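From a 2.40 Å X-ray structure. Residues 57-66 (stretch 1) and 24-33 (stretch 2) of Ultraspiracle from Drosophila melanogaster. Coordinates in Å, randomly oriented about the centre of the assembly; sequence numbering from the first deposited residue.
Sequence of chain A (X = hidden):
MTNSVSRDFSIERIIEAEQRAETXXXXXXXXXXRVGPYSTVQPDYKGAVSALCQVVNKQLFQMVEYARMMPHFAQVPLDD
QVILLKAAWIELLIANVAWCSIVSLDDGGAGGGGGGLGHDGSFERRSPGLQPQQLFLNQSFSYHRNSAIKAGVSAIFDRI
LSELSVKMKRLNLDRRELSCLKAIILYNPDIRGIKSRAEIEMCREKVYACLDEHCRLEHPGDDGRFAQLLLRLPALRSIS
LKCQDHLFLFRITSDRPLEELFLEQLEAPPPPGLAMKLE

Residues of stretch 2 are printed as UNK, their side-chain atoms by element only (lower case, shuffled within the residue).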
# COMPACT_ATOMS: atom_id res chain seq x y z
N ASN A 57 4.35 10.57 33.15
CA ASN A 57 5.03 11.60 32.36
C ASN A 57 6.45 11.18 31.95
O ASN A 57 6.94 11.61 30.91
CB ASN A 57 5.08 12.94 33.12
CG ASN A 57 3.70 13.61 33.25
OD1 ASN A 57 2.84 13.47 32.38
ND2 ASN A 57 3.50 14.35 34.33
N LYS A 58 7.09 10.35 32.77
CA LYS A 58 8.43 9.86 32.45
C LYS A 58 8.35 8.77 31.38
O LYS A 58 9.19 8.69 30.49
CB LYS A 58 9.13 9.32 33.70
CG LYS A 58 9.48 10.38 34.72
CD LYS A 58 10.31 9.84 35.89
CE LYS A 58 10.61 10.96 36.89
NZ LYS A 58 11.49 10.54 38.03
N GLN A 59 7.32 7.93 31.47
CA GLN A 59 7.15 6.88 30.48
C GLN A 59 6.78 7.48 29.14
O GLN A 59 7.10 6.92 28.09
CB GLN A 59 6.08 5.88 30.95
CG GLN A 59 6.51 5.11 32.20
CD GLN A 59 5.53 4.02 32.58
OE1 GLN A 59 4.47 3.87 31.96
NE2 GLN A 59 5.89 3.25 33.59
N LEU A 60 6.10 8.63 29.17
CA LEU A 60 5.71 9.32 27.95
C LEU A 60 6.95 9.85 27.24
O LEU A 60 7.09 9.71 26.02
CB LEU A 60 4.75 10.47 28.25
CG LEU A 60 3.26 10.18 28.22
CD1 LEU A 60 2.49 11.43 28.64
CD2 LEU A 60 2.84 9.75 26.81
N PHE A 61 7.84 10.47 28.02
CA PHE A 61 9.07 11.01 27.47
C PHE A 61 9.84 9.88 26.79
O PHE A 61 10.31 10.02 25.67
CB PHE A 61 9.95 11.61 28.57
CG PHE A 61 11.16 12.33 28.05
CD1 PHE A 61 12.35 11.64 27.84
CD2 PHE A 61 11.11 13.69 27.73
CE1 PHE A 61 13.47 12.30 27.30
CE2 PHE A 61 12.22 14.35 27.19
CZ PHE A 61 13.40 13.66 26.98
N GLN A 62 9.97 8.77 27.51
CA GLN A 62 10.68 7.60 27.02
C GLN A 62 10.05 7.07 25.74
O GLN A 62 10.76 6.66 24.82
CB GLN A 62 10.70 6.53 28.10
CG GLN A 62 11.66 6.85 29.24
CD GLN A 62 11.35 6.09 30.52
OE1 GLN A 62 11.08 4.89 30.50
NE2 GLN A 62 11.40 6.79 31.65
N MET A 63 8.72 7.08 25.70
CA MET A 63 7.98 6.60 24.54
C MET A 63 8.36 7.36 23.29
O MET A 63 8.57 6.77 22.23
CB MET A 63 6.48 6.74 24.78
CG MET A 63 5.65 6.20 23.63
SD MET A 63 3.93 6.67 23.75
CE MET A 63 3.51 5.90 25.35
N VAL A 64 8.44 8.68 23.42
CA VAL A 64 8.80 9.53 22.29
C VAL A 64 10.19 9.16 21.77
O VAL A 64 10.39 9.04 20.56
CB VAL A 64 8.77 11.03 22.70
CG1 VAL A 64 9.35 11.89 21.59
CG2 VAL A 64 7.33 11.44 22.99
N GLU A 65 11.15 8.95 22.68
CA GLU A 65 12.50 8.59 22.27
C GLU A 65 12.51 7.19 21.69
O GLU A 65 13.32 6.87 20.82
CB GLU A 65 13.46 8.69 23.45
CG GLU A 65 13.65 10.12 23.97
CD GLU A 65 13.94 11.14 22.88
OE1 GLU A 65 14.78 10.88 22.00
OE2 GLU A 65 13.32 12.22 22.92
N TYR A 66 11.60 6.36 22.17
CA TYR A 66 11.46 4.99 21.67
C TYR A 66 11.07 5.04 20.19
O TYR A 66 11.72 4.41 19.36
CB TYR A 66 10.39 4.26 22.48
CG TYR A 66 9.69 3.14 21.76
CD1 TYR A 66 10.34 1.95 21.44
CD2 TYR A 66 8.34 3.26 21.41
CE1 TYR A 66 9.67 0.90 20.79
CE2 TYR A 66 7.66 2.23 20.77
CZ TYR A 66 8.32 1.05 20.47
OH TYR A 66 7.60 0.03 19.89
N UNK A 24 18.19 5.46 29.08
CA UNK A 24 18.97 6.66 28.77
C UNK A 24 18.29 8.01 28.97
O UNK A 24 18.92 9.05 28.78
c UNK A 24 20.20 5.28 27.01
n UNK A 24 21.24 3.85 28.66
c UNK A 24 19.49 6.58 27.34
c UNK A 24 21.33 4.98 27.97
o UNK A 24 22.28 5.75 28.10
N UNK A 25 17.02 8.01 29.34
CA UNK A 25 16.31 9.28 29.51
C UNK A 25 16.41 9.82 30.94
O UNK A 25 16.04 10.96 31.20
s UNK A 25 14.67 8.72 27.35
c UNK A 25 14.85 9.11 29.11
N UNK A 26 16.94 9.01 31.84
CA UNK A 26 17.05 9.44 33.22
C UNK A 26 15.70 9.81 33.82
O UNK A 26 14.75 9.01 33.81
N UNK A 27 15.62 11.05 34.31
CA UNK A 27 14.40 11.57 34.92
C UNK A 27 13.60 12.53 34.04
O UNK A 27 12.62 13.12 34.50
o UNK A 27 14.33 10.34 37.58
c UNK A 27 15.13 11.27 37.32
c UNK A 27 14.75 12.25 36.25
o UNK A 27 16.22 11.41 37.91
N UNK A 28 14.01 12.69 32.78
CA UNK A 28 13.29 13.59 31.87
C UNK A 28 11.84 13.11 31.72
O UNK A 28 11.57 11.91 31.74
n UNK A 28 16.55 16.21 28.21
c UNK A 28 14.00 13.62 30.51
c UNK A 28 15.32 14.38 30.51
c UNK A 28 16.33 13.74 29.56
n UNK A 28 17.56 14.53 29.42
n UNK A 28 18.80 16.33 28.68
c UNK A 28 17.64 15.69 28.77
N UNK A 29 10.92 14.04 31.57
CA UNK A 29 9.52 13.69 31.47
C UNK A 29 8.72 14.65 30.62
O UNK A 29 9.04 15.84 30.52
c UNK A 29 8.90 13.62 32.87
N UNK A 30 7.68 14.12 30.00
CA UNK A 30 6.75 14.90 29.18
C UNK A 30 5.60 15.14 30.16
O UNK A 30 4.84 14.22 30.49
c UNK A 30 4.59 15.80 27.41
c UNK A 30 6.04 14.84 25.64
c UNK A 30 6.28 14.05 27.98
c UNK A 30 5.30 14.56 26.93
N UNK A 31 5.48 16.36 30.66
CA UNK A 31 4.45 16.67 31.64
C UNK A 31 3.05 16.89 31.03
O UNK A 31 2.64 18.03 30.78
c UNK A 31 4.84 17.91 32.47
o UNK A 31 4.93 19.05 31.60
c UNK A 31 6.19 17.70 33.13
N UNK A 32 2.33 15.80 30.80
CA UNK A 32 0.98 15.89 30.26
C UNK A 32 -0.03 15.74 31.41
O UNK A 32 -1.06 16.43 31.44
c UNK A 32 -1.09 16.02 28.05
c UNK A 32 -2.35 16.08 27.46
c UNK A 32 -3.15 14.95 27.41
c UNK A 32 0.75 14.78 29.23
c UNK A 32 -2.68 13.76 27.94
c UNK A 32 -1.41 13.71 28.52
c UNK A 32 -0.61 14.84 28.58
N UNK A 33 0.26 14.84 32.34
CA UNK A 33 -0.62 14.62 33.47
C UNK A 33 -0.14 15.45 34.64
O UNK A 33 1.05 15.71 34.79
c UNK A 33 -1.45 12.15 33.03
c UNK A 33 -0.65 13.15 33.88
c UNK A 33 -1.24 10.76 33.57
c UNK A 33 -1.02 12.22 31.60
O HOH W 1 12.44 9.52 32.19

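Position 24 carries three side-chain carbons in a row, the third bearing one oxygen and one nitrogen. Nothing of it reaches stretch 1. An oxygen and a nitrogen fit an amide, so this is Gln24.

Position 25 has one carbon and then one sulfur. The sulfur lies 3.8 Å from CD1 of Phe61, at the ring edge and near its plane. It is also 3.8 Å from CG of Glu65. This is Cys25.

Position 26 has no side-chain atoms. Its phi is positive, 58°, which by itself favours glycine. It is the first residue after a helix to leave helical angles. This is Gly26.

Position 27 has two carbons, the second carrying two oxygens: a carboxylate on a short stem. One oxygen is 2.9 Å from NZ of Lys58, at salt-bridge distance. This is Asp27, and the oxygen is OD1.

Position 28 has three carbons, a nitrogen, then a carbon with two more nitrogens. That is a guanidinium. Its CB sits over one face of the Phe61 ring, 3.5 Å from CE1 of Phe61, a CH-pi contact. This is Arg28. A type II' turn runs from Cys25 to here, closed by Arg28 N to Cys25 O at 3.1 Å.

Position 29 has a single carbon, CB, 3.7 Å from N of Lys58. This is Ala29. Its CA is 4.1 Å from CA of Lys58, so the backbones run close here.

Position 30 has four carbons, forked at the second. Its CB is 3.9 Å from CB of Leu60. This is Leu30.

Position 31 has one carbon carrying an oxygen and a carbon. CB points away from the helix. This is Thr31.

Position 32 has one carbon and a ring of six carbons, with no oxygen on the ring. Its CB lies 3.8 Å from CD1 of Leu60. This is Phe32.

Position 33 has four carbons, forked at the second. Its CB is 3.8 Å from OD1 of Asn57. This is Leu33.

The contact rests on Asn57. Its O accepts from Leu30 N at 2.8 Å. Its OD1 accepts from Phe32 N and from Leu33 N, each at 2.9 Å. Its ND2 donates to Leu33 O at 2.8 Å. One residue thus fixes much of the irregular chain to the helix. Phe61 packs against the turn, and the Lys58–Asp27 salt bridge adds a charged tie. A water donates to Gly26 O (2.9 Å) and Arg28 O (2.6 Å) and accepts from Gln62 NE2 (3.0 Å), linking turn and helix.

Stretch 2 24-33: QCGDRALTFL
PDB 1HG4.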